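Local coordinates for nucleoporin NUP82 (Saccharomyces cerevisiae, PDB 3PBP), which forms part of the nuclear pore complex, where nucleoporins serve as structural components and as docking partners for transport factors, and binds NUP116 through its N-terminal domain, at residues 110-114 / 154-158; 282-288 / 342-348; 349-353 / 409-413. The protein carries 1 engineered substitution. All coordinates share one frame; numbering follows the deposited sequence.

Overall arrangement
The three contacts follow one another along the chain of this N-terminal domain, whose succession of small, mostly four-stranded antiparallel sheets fits a beta-propeller. Contact 1 sets the outermost strand 110-115 of one sheet against the end of strand 151-155 in the next. Contacts 2 and 3 both use strand 347-355: its start pairs with 286-288, while its middle meets the loop before strand 413-419. They adjoin through Asn288 and Leu350, with centres about 20 Å apart. Contact 1 is remote, its centre about 34 Å from that of contact 2 and 41 Å from that of contact 3, which lies on the opposite side of the chain's centre. Contact 2 also meets NUP116, through residues of strand 286-288 and the loops beside it.

Contact 1: 110-114 / 154-158; sequences QIFHY and FDILN
Phe112 drives its ring into the hollow between Phe154 and Ile156, two side chains that bracket it along the neighbouring segment. The leading atom, CZ, lies 3.9 Å from Phe154 CB, and CD1 rests near Ile156 CA; the ring approaches both obliquely. Behind it, Ile156 CG2 forms a bump that fits against Phe112 CB at 4.0 Å and also lies against the CG2 methyl of Ile111. That methyl of Ile111 in turn touches Leu157 CD2, 3.8 Å away, at the margin of the patch. Two consecutive residues, Ile111 and Phe112, can both aim across the contact because they form a classic beta bulge opposite Val90, which interrupts the usual alternation of side chains in the outermost strand of this sheet. The arrangement is packing between successive sheets of a beta-propeller-like fold, here made by apolar side chains. Across the contact, strand 151-155 gives way to a type I turn from Asp155 to Asn158; Asp155 OD1 accepts the backbone N-H of Leu157 as an Asx turn, and this bend presents Ile156 and Leu157 as the second set of bumps. Farther along, Phe154 CZ sits over the centre of one face of the Tyr114 ring, 3.5 Å above its plane, the two rings tilted by 44°. Tyr114 keeps CG anti to the backbone N (chi1 171°), as Phe112 does, which lines the two rings up on the same side of the strand, where Phe154 meets Phe112 with CB and CG and Tyr114 with CZ and CE1. The hydroxyl of Tyr114 bonds beyond the cluster to Glu119 and Lys146.

Contact 2: 282-288 / 342-348; sequences QGPFTIN and YVYNNSL
Asn346 reaches across to Gln282, Gly283 and Phe285, and its side chain can be followed atom by atom. CB stands over the centre of the Phe285 ring, 3.7 Å from the centroid and almost on the ring normal, a CH-pi contact. CG, turned beside the backbone N with chi1 at -76°, carries the amide along the same ring face, the two planes 18° apart and stacked. At the tip the branches part. OD1 approaches Gln282 CB at 3.2 Å and lies near Gly283 N, though at too poor an angle for a bond to that N-H, which goes instead to Tyr342 O. ND2 gives a nearly straight bond (173°) to Gln282 OE1, 3.1 Å away, and a weak, bent one to Tyr344 O in its own segment; Gln282 OE1 lies in the Asn346 amide plane, whereas ND2 is tilted from the carbonyl plane of Gln282. Gln282 OE1 also sits at the edge of the Tyr342 ring, and Gln282 NE2 bonds to Ser334 O. Beyond this polar junction the backbones settle into parallel beta pairing, which adds strand 286-288 to the edge of the sheet built on strand 347-355. Asn346 is the centre of an inverse gamma turn, and its O takes the N-H of Thr286 (3.0 Å); Thr286 O then receives the N-H of Leu348 (2.8 Å), and Leu348 O that of Asn288. Phe285 CD2 packs against Leu348 CG at 3.7 Å. Pro284, after a cis peptide bond, offers its O to Arg101 of the NUP116 chain, which also packs on Thr286, Val343 and Asn346.

Contact 3: 349-353 / 409-413; sequences VLIER and KFESK
Glu352 reaches Ser412 with an outstretched side chain. Its CG is roughly anti to the backbone N (chi1 152°) and the next torsion is fully extended at 179°, which carries the carboxylate past Phe410 O, 3.3 Å from CD, to the loop beyond. There both oxygens are engaged by a single residue. Ser412 OG, placed beside its own backbone N by a chi1 of -60°, donates to OE1 at 2.5 Å from its syn side, somewhat out of the carboxylate plane; the backbone N-H of Ser412 reaches OE2 at 3.2 Å through the syn lone pair. Gripped at both ends, the carboxylate is probably hindered from turning. With an alanine in place of Glu352, the hydroxyl and N-H of Ser412 would probably lose their carboxylate partner, and the tie between loop and strand would be weakened. Ser412 OG also accepts a weak bond from Trp389 NE1. Next to the polar pair, Ile351 CG2 packs 4.1 Å from Phe410 CB, the two side chains crossing at a slant; the Phe410 ring meets Trp389 and an aromatic side chain of another protein chain. Phe410 itself centres an inverse gamma turn. Ile351 and Glu352 form a classic beta bulge opposite Leu326, consistent with two successive residues both meeting the loop; a strand of one sheet here lies against the loop leading into strand 413-419 of the next, as between successive blades of a beta-propeller-like fold.

Contact 1: 110-114 / 154-158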
ATOM      1  N   GLN A 110      12.268  20.315  16.563  1.00 63.19           N
ATOM      2  CA  GLN A 110      11.037  20.331  15.798  1.00 60.64           C
ATOM      3  C   GLN A 110      11.579  20.291  14.387  1.00 60.05           C
ATOM      4  O   GLN A 110      12.053  21.292  13.853  1.00 60.61           O
ATOM      5  CB  GLN A 110      10.241  21.614  16.052  1.00 59.65           C
ATOM      6  CG  GLN A 110       9.728  21.764  17.472  1.00 59.91           C
ATOM      7  CD  GLN A 110       8.906  20.561  17.952  1.00 61.51           C
ATOM      8  OE1 GLN A 110       7.893  20.187  17.340  1.00 60.79           O
ATOM      9  NE2 GLN A 110       9.340  19.956  19.062  1.00 59.15           N
ATOM     10  N   ILE A 111      11.508  19.118  13.782  1.00 59.17           N
ATOM     11  CA  ILE A 111      12.063  18.926  12.460  1.00 58.29           C
ATOM     12  C   ILE A 111      11.181  19.155  11.237  1.00 58.78           C
ATOM     13  O   ILE A 111      11.680  19.603  10.188  1.00 59.46           O
ATOM     14  CB  ILE A 111      12.678  17.530  12.395  1.00 58.11           C
ATOM     15  CG1 ILE A 111      13.775  17.444  13.454  1.00 57.84           C
ATOM     16  CG2 ILE A 111      13.217  17.241  11.011  1.00 56.11           C
ATOM     17  CD1 ILE A 111      14.471  16.111  13.500  1.00 63.04           C
ATOM     18  N   PHE A 112       9.885  18.872  11.348  1.00 57.18           N
ATOM     19  CA  PHE A 112       9.003  19.034  10.190  1.00 55.42           C
ATOM     20  C   PHE A 112       7.547  19.201  10.584  1.00 55.93           C
ATOM     21  O   PHE A 112       7.094  18.629  11.586  1.00 55.54           O
ATOM     22  CB  PHE A 112       9.151  17.806   9.285  1.00 53.90           C
ATOM     23  CG  PHE A 112       8.157  17.741   8.156  1.00 51.92           C
ATOM     24  CD1 PHE A 112       8.440  18.326   6.924  1.00 50.19           C
ATOM     25  CD2 PHE A 112       6.954  17.053   8.313  1.00 50.08           C
ATOM     26  CE1 PHE A 112       7.556  18.229   5.866  1.00 46.54           C
ATOM     27  CE2 PHE A 112       6.059  16.951   7.263  1.00 48.97           C
ATOM     28  CZ  PHE A 112       6.364  17.543   6.030  1.00 47.92           C
ATOM     29  N   HIS A 113       6.817  19.982   9.791  1.00 54.95           N
ATOM     30  CA  HIS A 113       5.403  20.185  10.055  1.00 55.64           C
ATOM     31  C   HIS A 113       4.629  20.258   8.753  1.00 56.72           C
ATOM     32  O   HIS A 113       5.147  20.718   7.733  1.00 57.35           O
ATOM     33  CB  HIS A 113       5.154  21.462  10.843  1.00 54.59           C
ATOM     34  CG  HIS A 113       3.701  21.736  11.077  1.00 55.82           C
ATOM     35  ND1 HIS A 113       2.996  21.176  12.123  1.00 55.96           N
ATOM     36  CD2 HIS A 113       2.806  22.464  10.366  1.00 55.42           C
ATOM     37  CE1 HIS A 113       1.730  21.548  12.044  1.00 56.53           C
ATOM     38  NE2 HIS A 113       1.588  22.329  10.987  1.00 56.24           N
ATOM     39  N   TYR A 114       3.382  19.803   8.789  1.00 57.60           N
ATOM     40  CA  TYR A 114       2.540  19.825   7.599  1.00 58.01           C
ATOM     41  C   TYR A 114       1.064  19.810   7.977  1.00 60.62           C
ATOM     42  O   TYR A 114       0.652  19.091   8.904  1.00 60.12           O
ATOM     43  CB  TYR A 114       2.833  18.614   6.717  1.00 55.68           C
ATOM     44  CG  TYR A 114       1.862  18.459   5.574  1.00 53.33           C
ATOM     45  CD1 TYR A 114       2.014  19.186   4.397  1.00 51.33           C
ATOM     46  CD2 TYR A 114       0.754  17.620   5.693  1.00 52.91           C
ATOM     47  CE1 TYR A 114       1.085  19.085   3.368  1.00 50.48           C
ATOM     48  CE2 TYR A 114      -0.187  17.515   4.673  1.00 51.71           C
ATOM     49  CZ  TYR A 114      -0.017  18.248   3.515  1.00 51.35           C
ATOM     50  OH  TYR A 114      -0.967  18.145   2.521  1.00 50.74           O
ATOM     51  N   PHE A 154       6.908  12.783   1.814  1.00 64.25           N
ATOM     52  CA  PHE A 154       7.491  14.066   2.188  1.00 65.91           C
ATOM     53  C   PHE A 154       8.942  13.860   2.621  1.00 67.68           C
ATOM     54  O   PHE A 154       9.262  12.894   3.325  1.00 67.73           O
ATOM     55  CB  PHE A 154       6.729  14.687   3.368  1.00 64.09           C
ATOM     56  CG  PHE A 154       5.345  15.164   3.033  1.00 64.36           C
ATOM     57  CD1 PHE A 154       5.150  16.347   2.326  1.00 63.51           C
ATOM     58  CD2 PHE A 154       4.228  14.456   3.467  1.00 63.53           C
ATOM     59  CE1 PHE A 154       3.872  16.816   2.066  1.00 63.58           C
ATOM     60  CE2 PHE A 154       2.940  14.921   3.209  1.00 64.03           C
ATOM     61  CZ  PHE A 154       2.759  16.102   2.510  1.00 62.63           C
ATOM     62  N   ASP A 155       9.819  14.765   2.201  1.00 68.66           N
ATOM     63  CA  ASP A 155      11.196  14.685   2.619  1.00 70.14           C
ATOM     64  C   ASP A 155      11.345  15.619   3.818  1.00 71.76           C
ATOM     65  O   ASP A 155      11.482  16.832   3.671  1.00 70.72           O
ATOM     66  CB  ASP A 155      12.142  15.127   1.519  1.00 72.22           C
ATOM     67  CG  ASP A 155      13.600  14.850   1.874  1.00 75.30           C
ATOM     68  OD1 ASP A 155      13.974  15.031   3.055  1.00 74.04           O
ATOM     69  OD2 ASP A 155      14.375  14.454   0.974  1.00 76.75           O
ATOM     70  N   ILE A 156      11.290  15.028   5.004  1.00 73.45           N
ATOM     71  CA  ILE A 156      11.416  15.729   6.275  1.00 74.59           C
ATOM     72  C   ILE A 156      12.601  16.703   6.377  1.00 75.61           C
ATOM     73  O   ILE A 156      12.503  17.736   7.042  1.00 75.92           O
ATOM     74  CB  ILE A 156      11.541  14.692   7.408  1.00 75.03           C
ATOM     75  CG1 ILE A 156      10.171  14.115   7.730  1.00 75.35           C
ATOM     76  CG2 ILE A 156      12.181  15.299   8.620  1.00 75.64           C
ATOM     77  CD1 ILE A 156      10.232  13.120   8.861  1.00 77.16           C
ATOM     78  N   LEU A 157      13.711  16.380   5.720  1.00 76.69           N
ATOM     79  CA  LEU A 157      14.913  17.206   5.795  1.00 77.96           C
ATOM     80  C   LEU A 157      15.249  18.064   4.578  1.00 80.78           C
ATOM     81  O   LEU A 157      16.395  18.489   4.438  1.00 81.47           O
ATOM     82  CB  LEU A 157      16.127  16.317   6.080  1.00 75.33           C
ATOM     83  CG  LEU A 157      16.021  15.318   7.223  1.00 73.95           C
ATOM     84  CD1 LEU A 157      17.305  14.531   7.314  1.00 72.77           C
ATOM     85  CD2 LEU A 157      15.753  16.049   8.515  1.00 73.63           C
ATOM     86  N   ASN A 158      14.293  18.346   3.701  1.00 83.77           N
ATOM     87  CA  ASN A 158      14.650  19.134   2.526  1.00 87.12           C
ATOM     88  C   ASN A 158      13.476  19.839   1.862  1.00 89.15           C
ATOM     89  O   ASN A 158      12.657  19.195   1.201  1.00 89.38           O
ATOM     90  CB  ASN A 158      15.351  18.222   1.513  1.00 87.91           C
ATOM     91  CG  ASN A 158      16.172  18.991   0.502  1.00 89.67           C
ATOM     92  OD1 ASN A 158      15.646  19.803  -0.263  1.00 90.09           O
ATOM     93  ND2 ASN A 158      17.477  18.737   0.491  1.00 90.22           N
TER

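Contact 2: 282-288 / 342-348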
ATOM      1  N   GLN A 282       0.819  -1.689  -9.067  1.00 50.50           N
ATOM      2  CA  GLN A 282       0.722  -2.987  -9.708  1.00 50.25           C
ATOM      3  C   GLN A 282      -0.419  -3.697  -8.965  1.00 50.10           C
ATOM      4  O   GLN A 282      -0.699  -3.369  -7.801  1.00 49.72           O
ATOM      5  CB  GLN A 282       2.025  -3.767  -9.539  1.00 49.73           C
ATOM      6  CG  GLN A 282       3.216  -3.117 -10.166  1.00 49.96           C
ATOM      7  CD  GLN A 282       4.405  -4.054 -10.246  1.00 51.54           C
ATOM      8  OE1 GLN A 282       4.260  -5.231 -10.589  1.00 53.10           O
ATOM      9  NE2 GLN A 282       5.594  -3.536  -9.951  1.00 52.12           N
ATOM     10  N   GLY A 283      -1.079  -4.644  -9.629  1.00 48.78           N
ATOM     11  CA  GLY A 283      -2.177  -5.351  -8.994  1.00 49.31           C
ATOM     12  C   GLY A 283      -3.480  -5.359  -9.780  1.00 50.22           C
ATOM     13  O   GLY A 283      -3.582  -4.731 -10.838  1.00 51.55           O
ATOM     14  N   PRO A 284      -4.519  -6.023  -9.257  1.00 50.02           N
ATOM     15  CA  PRO A 284      -4.482  -6.730  -7.976  1.00 50.05           C
ATOM     16  C   PRO A 284      -3.654  -7.998  -7.996  1.00 50.57           C
ATOM     17  O   PRO A 284      -3.482  -8.636  -9.032  1.00 51.46           O
ATOM     18  CB  PRO A 284      -5.957  -7.046  -7.683  1.00 49.29           C
ATOM     19  CG  PRO A 284      -6.721  -6.609  -8.932  1.00 50.82           C
ATOM     20  CD  PRO A 284      -5.703  -6.430 -10.023  1.00 49.01           C
ATOM     21  N   PHE A 285      -3.136  -8.353  -6.830  1.00 50.70           N
ATOM     22  CA  PHE A 285      -2.369  -9.556  -6.693  1.00 50.61           C
ATOM     23  C   PHE A 285      -3.365 -10.698  -6.689  1.00 52.12           C
ATOM     24  O   PHE A 285      -4.513 -10.552  -6.270  1.00 52.41           O
ATOM     25  CB  PHE A 285      -1.613  -9.580  -5.368  1.00 50.63           C
ATOM     26  CG  PHE A 285      -0.235  -9.019  -5.439  1.00 49.20           C
ATOM     27  CD1 PHE A 285      -0.032  -7.671  -5.696  1.00 50.21           C
ATOM     28  CD2 PHE A 285       0.861  -9.835  -5.242  1.00 48.34           C
ATOM     29  CE1 PHE A 285       1.246  -7.148  -5.755  1.00 50.67           C
ATOM     30  CE2 PHE A 285       2.148  -9.323  -5.303  1.00 49.91           C
ATOM     31  CZ  PHE A 285       2.344  -7.978  -5.560  1.00 49.21           C
ATOM     32  N   THR A 286      -2.906 -11.842  -7.158  1.00 52.75           N
ATOM     33  CA  THR A 286      -3.706 -13.040  -7.181  1.00 53.00           C
ATOM     34  C   THR A 286      -3.509 -13.684  -5.805  1.00 54.65           C
ATOM     35  O   THR A 286      -2.383 -13.785  -5.330  1.00 55.99           O
ATOM     36  CB  THR A 286      -3.189 -13.939  -8.290  1.00 50.83           C
ATOM     37  OG1 THR A 286      -4.057 -13.828  -9.412  1.00 52.19           O
ATOM     38  CG2 THR A 286      -3.108 -15.352  -7.855  1.00 53.28           C
ATOM     39  N   ILE A 287      -4.585 -14.076  -5.133  1.00 55.33           N
ATOM     40  CA  ILE A 287      -4.436 -14.730  -3.826  1.00 56.25           C
ATOM     41  C   ILE A 287      -4.952 -16.147  -4.022  1.00 58.26           C
ATOM     42  O   ILE A 287      -6.151 -16.392  -3.958  1.00 59.17           O
ATOM     43  CB  ILE A 287      -5.264 -14.032  -2.713  1.00 55.20           C
ATOM     44  CG1 ILE A 287      -4.817 -12.572  -2.556  1.00 54.05           C
ATOM     45  CG2 ILE A 287      -5.081 -14.769  -1.395  1.00 52.09           C
ATOM     46  CD1 ILE A 287      -5.564 -11.818  -1.487  1.00 51.36           C
ATOM     47  N   ASN A 288      -4.035 -17.078  -4.258  1.00 59.70           N
ATOM     48  CA  ASN A 288      -4.389 -18.459  -4.532  1.00 61.14           C
ATOM     49  C   ASN A 288      -3.955 -19.455  -3.459  1.00 63.55           C
ATOM     50  O   ASN A 288      -2.783 -19.515  -3.091  1.00 65.26           O
ATOM     51  CB  ASN A 288      -3.756 -18.852  -5.859  1.00 60.26           C
ATOM     52  CG  ASN A 288      -4.362 -20.096  -6.453  1.00 60.23           C
ATOM     53  OD1 ASN A 288      -5.045 -20.857  -5.776  1.00 60.85           O
ATOM     54  ND2 ASN A 288      -4.103 -20.317  -7.727  1.00 59.81           N
ATOM     55  N   TYR A 342      -0.541  -2.767 -14.425  1.00 60.71           N
ATOM     56  CA  TYR A 342       0.493  -3.752 -14.624  1.00 59.62           C
ATOM     57  C   TYR A 342       0.292  -4.847 -13.597  1.00 59.75           C
ATOM     58  O   TYR A 342       0.115  -4.598 -12.404  1.00 59.74           O
ATOM     59  CB  TYR A 342       1.871  -3.142 -14.428  1.00 58.83           C
ATOM     60  CG  TYR A 342       3.010  -4.076 -14.748  1.00 58.04           C
ATOM     61  CD1 TYR A 342       3.183  -4.589 -16.030  1.00 58.98           C
ATOM     62  CD2 TYR A 342       3.959  -4.393 -13.788  1.00 60.05           C
ATOM     63  CE1 TYR A 342       4.279  -5.385 -16.349  1.00 59.27           C
ATOM     64  CE2 TYR A 342       5.063  -5.188 -14.092  1.00 60.61           C
ATOM     65  CZ  TYR A 342       5.215  -5.674 -15.373  1.00 61.02           C
ATOM     66  OH  TYR A 342       6.327  -6.417 -15.679  1.00 62.76           O
ATOM     67  N   VAL A 343       0.278  -6.065 -14.087  1.00 59.35           N
ATOM     68  CA  VAL A 343       0.157  -7.229 -13.247  1.00 60.52           C
ATOM     69  C   VAL A 343       1.293  -8.023 -13.853  1.00 60.78           C
ATOM     70  O   VAL A 343       1.663  -7.772 -15.003  1.00 63.32           O
ATOM     71  CB  VAL A 343      -1.163  -7.970 -13.479  1.00 60.55           C
ATOM     72  CG1 VAL A 343      -1.053  -9.365 -12.900  1.00 64.22           C
ATOM     73  CG2 VAL A 343      -2.306  -7.228 -12.828  1.00 59.23           C
ATOM     74  N   TYR A 344       1.862  -8.949 -13.105  1.00 57.71           N
ATOM     75  CA  TYR A 344       2.951  -9.761 -13.623  1.00 57.20           C
ATOM     76  C   TYR A 344       3.684 -10.271 -12.424  1.00 56.51           C
ATOM     77  O   TYR A 344       4.346  -9.534 -11.709  1.00 57.43           O
ATOM     78  CB  TYR A 344       3.922  -8.983 -14.522  1.00 55.05           C
ATOM     79  CG  TYR A 344       5.073  -9.863 -14.961  1.00 56.68           C
ATOM     80  CD1 TYR A 344       4.856 -10.977 -15.786  1.00 56.12           C
ATOM     81  CD2 TYR A 344       6.355  -9.675 -14.441  1.00 57.35           C
ATOM     82  CE1 TYR A 344       5.886 -11.894 -16.068  1.00 54.60           C
ATOM     83  CE2 TYR A 344       7.391 -10.582 -14.715  1.00 57.94           C
ATOM     84  CZ  TYR A 344       7.147 -11.692 -15.525  1.00 56.62           C
ATOM     85  OH  TYR A 344       8.158 -12.610 -15.739  1.00 55.37           O
ATOM     86  N   ASN A 345       3.547 -11.556 -12.205  1.00 56.72           N
ATOM     87  CA  ASN A 345       4.154 -12.169 -11.064  1.00 57.01           C
ATOM     88  C   ASN A 345       3.634 -11.522  -9.790  1.00 56.03           C
ATOM     89  O   ASN A 345       4.260 -11.616  -8.728  1.00 58.50           O
ATOM     90  CB  ASN A 345       5.672 -12.098 -11.192  1.00 57.77           C
ATOM     91  CG  ASN A 345       6.187 -13.016 -12.283  1.00 56.48           C
ATOM     92  OD1 ASN A 345       5.402 -13.647 -12.994  1.00 54.52           O
ATOM     93  ND2 ASN A 345       7.504 -13.096 -12.420  1.00 56.29           N
ATOM     94  N   ASN A 346       2.484 -10.860  -9.905  1.00 54.14           N
ATOM     95  CA  ASN A 346       1.826 -10.261  -8.745  1.00 54.34           C
ATOM     96  C   ASN A 346       1.037 -11.439  -8.188  1.00 54.19           C
ATOM     97  O   ASN A 346      -0.189 -11.490  -8.285  1.00 54.14           O
ATOM     98  CB  ASN A 346       0.870  -9.128  -9.158  1.00 54.07           C
ATOM     99  CG  ASN A 346       1.603  -7.832  -9.529  1.00 52.05           C
ATOM    100  OD1 ASN A 346       1.025  -6.771  -9.493  1.00 50.71           O
ATOM    101  ND2 ASN A 346       2.871  -7.932  -9.890  1.00 52.95           N
ATOM    102  N   SER A 347       1.768 -12.385  -7.609  1.00 54.39           N
ATOM    103  CA  SER A 347       1.179 -13.609  -7.102  1.00 56.08           C
ATOM    104  C   SER A 347       1.436 -13.939  -5.646  1.00 55.74           C
ATOM    105  O   SER A 347       2.570 -13.964  -5.202  1.00 57.11           O
ATOM    106  CB  SER A 347       1.657 -14.786  -7.961  1.00 56.76           C
ATOM    107  OG  SER A 347       1.430 -16.022  -7.302  1.00 60.02           O
ATOM    108  N   LEU A 348       0.362 -14.210  -4.919  1.00 55.74           N
ATOM    109  CA  LEU A 348       0.432 -14.591  -3.521  1.00 55.84           C
ATOM    110  C   LEU A 348      -0.251 -15.949  -3.364  1.00 57.62           C
ATOM    111  O   LEU A 348      -1.251 -16.253  -4.021  1.00 58.98           O
ATOM    112  CB  LEU A 348      -0.277 -13.572  -2.643  1.00 54.56           C
ATOM    113  CG  LEU A 348       0.429 -12.247  -2.426  1.00 54.15           C
ATOM    114  CD1 LEU A 348      -0.472 -11.352  -1.609  1.00 55.64           C
ATOM    115  CD2 LEU A 348       1.754 -12.483  -1.722  1.00 53.66           C
TER

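Contact 3: 349-353 / 409-413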
ATOM      1  N   VAL A 349       0.290 -16.760  -2.473  1.00 57.96           N
ATOM      2  CA  VAL A 349      -0.243 -18.080  -2.227  1.00 58.84           C
ATOM      3  C   VAL A 349      -0.671 -18.199  -0.772  1.00 58.51           C
ATOM      4  O   VAL A 349       0.027 -17.721   0.111  1.00 57.95           O
ATOM      5  CB  VAL A 349       0.838 -19.132  -2.556  1.00 60.67           C
ATOM      6  CG1 VAL A 349       0.390 -20.501  -2.131  1.00 61.36           C
ATOM      7  CG2 VAL A 349       1.116 -19.119  -4.046  1.00 61.17           C
ATOM      8  N   LEU A 350      -1.816 -18.831  -0.525  1.00 59.46           N
ATOM      9  CA  LEU A 350      -2.318 -19.015   0.840  1.00 60.92           C
ATOM     10  C   LEU A 350      -1.621 -20.179   1.515  1.00 61.25           C
ATOM     11  O   LEU A 350      -1.617 -21.279   0.979  1.00 62.14           O
ATOM     12  CB  LEU A 350      -3.821 -19.307   0.843  1.00 61.15           C
ATOM     13  CG  LEU A 350      -4.434 -19.511   2.233  1.00 61.25           C
ATOM     14  CD1 LEU A 350      -5.001 -18.192   2.738  1.00 62.23           C
ATOM     15  CD2 LEU A 350      -5.532 -20.534   2.171  1.00 61.80           C
ATOM     16  N   ILE A 351      -1.039 -19.936   2.685  1.00 62.14           N
ATOM     17  CA  ILE A 351      -0.354 -20.985   3.439  1.00 63.48           C
ATOM     18  C   ILE A 351      -1.240 -21.492   4.568  1.00 64.39           C
ATOM     19  O   ILE A 351      -1.259 -22.680   4.864  1.00 64.38           O
ATOM     20  CB  ILE A 351       0.960 -20.474   4.047  1.00 63.76           C
ATOM     21  CG1 ILE A 351       1.995 -20.250   2.941  1.00 64.49           C
ATOM     22  CG2 ILE A 351       1.485 -21.471   5.050  1.00 63.29           C
ATOM     23  CD1 ILE A 351       3.315 -19.684   3.433  1.00 65.24           C
ATOM     24  N   GLU A 352      -1.973 -20.582   5.196  1.00 66.13           N
ATOM     25  CA  GLU A 352      -2.866 -20.939   6.287  1.00 68.69           C
ATOM     26  C   GLU A 352      -3.916 -19.859   6.584  1.00 69.55           C
ATOM     27  O   GLU A 352      -3.754 -18.684   6.242  1.00 69.51           O
ATOM     28  CB  GLU A 352      -2.055 -21.216   7.562  1.00 69.67           C
ATOM     29  CG  GLU A 352      -2.838 -20.933   8.846  1.00 72.85           C
ATOM     30  CD  GLU A 352      -2.064 -21.221  10.107  1.00 74.76           C
ATOM     31  OE1 GLU A 352      -0.900 -20.769  10.202  1.00 75.45           O
ATOM     32  OE2 GLU A 352      -2.631 -21.891  11.004  1.00 75.34           O
ATOM     33  N   ARG A 353      -5.005 -20.282   7.213  1.00 69.71           N
ATOM     34  CA  ARG A 353      -6.053 -19.369   7.618  1.00 70.57           C
ATOM     35  C   ARG A 353      -6.270 -19.555   9.133  1.00 71.81           C
ATOM     36  O   ARG A 353      -6.309 -20.683   9.638  1.00 71.04           O
ATOM     37  CB  ARG A 353      -7.341 -19.652   6.859  1.00 70.31           C
ATOM     38  CG  ARG A 353      -8.412 -18.624   7.153  1.00 70.49           C
ATOM     39  CD  ARG A 353      -9.721 -18.988   6.538  1.00 70.50           C
ATOM     40  NE  ARG A 353     -10.718 -17.979   6.855  1.00 71.93           N
ATOM     41  CZ  ARG A 353     -12.012 -18.110   6.584  1.00 73.96           C
ATOM     42  NH1 ARG A 353     -12.451 -19.215   5.992  1.00 75.05           N
ATOM     43  NH2 ARG A 353     -12.862 -17.140   6.900  1.00 73.43           N
ATOM     44  N   LYS A 409       2.737 -29.641   9.195  1.00 96.27           N
ATOM     45  CA  LYS A 409       1.392 -29.143   9.365  1.00 95.92           C
ATOM     46  C   LYS A 409       1.540 -27.653   9.575  1.00 95.10           C
ATOM     47  O   LYS A 409       2.209 -27.197  10.507  1.00 95.01           O
ATOM     48  CB  LYS A 409       0.698 -29.807  10.556  1.00 97.49           C
ATOM     49  CG  LYS A 409       0.322 -31.255  10.272  1.00 99.53           C
ATOM     50  CD  LYS A 409      -1.086 -31.586  10.737  1.00100.48           C
ATOM     51  CE  LYS A 409      -1.545 -32.911  10.142  1.00101.23           C
ATOM     52  NZ  LYS A 409      -2.927 -33.287  10.569  1.00101.61           N
ATOM     53  N   PHE A 410       0.933 -26.895   8.674  1.00 93.23           N
ATOM     54  CA  PHE A 410       1.004 -25.452   8.730  1.00 91.35           C
ATOM     55  C   PHE A 410      -0.048 -24.874   9.659  1.00 91.45           C
ATOM     56  O   PHE A 410      -1.019 -24.264   9.227  1.00 90.53           O
ATOM     57  CB  PHE A 410       0.892 -24.896   7.311  1.00 88.90           C
ATOM     58  CG  PHE A 410       1.987 -25.383   6.404  1.00 86.41           C
ATOM     59  CD1 PHE A 410       3.293 -24.950   6.586  1.00 86.61           C
ATOM     60  CD2 PHE A 410       1.734 -26.330   5.425  1.00 85.38           C
ATOM     61  CE1 PHE A 410       4.331 -25.451   5.814  1.00 85.80           C
ATOM     62  CE2 PHE A 410       2.762 -26.840   4.647  1.00 85.34           C
ATOM     63  CZ  PHE A 410       4.065 -26.399   4.844  1.00 86.05           C
ATOM     64  N   GLU A 411       0.167 -25.096  10.951  1.00 92.81           N
ATOM     65  CA  GLU A 411      -0.715 -24.599  11.998  1.00 94.43           C
ATOM     66  C   GLU A 411       0.113 -23.686  12.887  1.00 93.95           C
ATOM     67  O   GLU A 411       1.198 -24.058  13.332  1.00 93.61           O
ATOM     68  CB  GLU A 411      -1.262 -25.755  12.827  1.00 97.08           C
ATOM     69  CG  GLU A 411      -2.053 -26.768  12.017  1.00102.16           C
ATOM     70  CD  GLU A 411      -2.604 -27.909  12.863  1.00104.89           C
ATOM     71  OE1 GLU A 411      -1.800 -28.752  13.337  1.00105.80           O
ATOM     72  OE2 GLU A 411      -3.845 -27.954  13.051  1.00105.97           O
ATOM     73  N   SER A 412      -0.390 -22.488  13.139  1.00 93.43           N
ATOM     74  CA  SER A 412       0.328 -21.538  13.968  1.00 93.23           C
ATOM     75  C   SER A 412      -0.122 -21.664  15.409  1.00 93.33           C
ATOM     76  O   SER A 412      -1.283 -21.961  15.676  1.00 93.84           O
ATOM     77  CB  SER A 412       0.078 -20.110  13.475  1.00 92.82           C
ATOM     78  OG  SER A 412       0.509 -19.955  12.136  1.00 93.98           O
ATOM     79  N   LYS A 413       0.805 -21.447  16.337  1.00 93.30           N
ATOM     80  CA  LYS A 413       0.498 -21.515  17.759  1.00 92.86           C
ATOM     81  C   LYS A 413      -0.156 -20.208  18.173  1.00 92.27           C
ATOM     82  O   LYS A 413       0.459 -19.145  18.113  1.00 92.50           O
ATOM     83  CB  LYS A 413       1.773 -21.715  18.574  1.00 93.68           C
ATOM     84  CG  LYS A 413       2.587 -22.928  18.176  1.00 96.11           C
ATOM     85  CD  LYS A 413       3.987 -22.859  18.767  1.00 97.14           C
ATOM     86  CE  LYS A 413       4.906 -23.897  18.140  1.00 97.23           C
ATOM     87  NZ  LYS A 413       6.331 -23.646  18.509  1.00 97.77           N
TER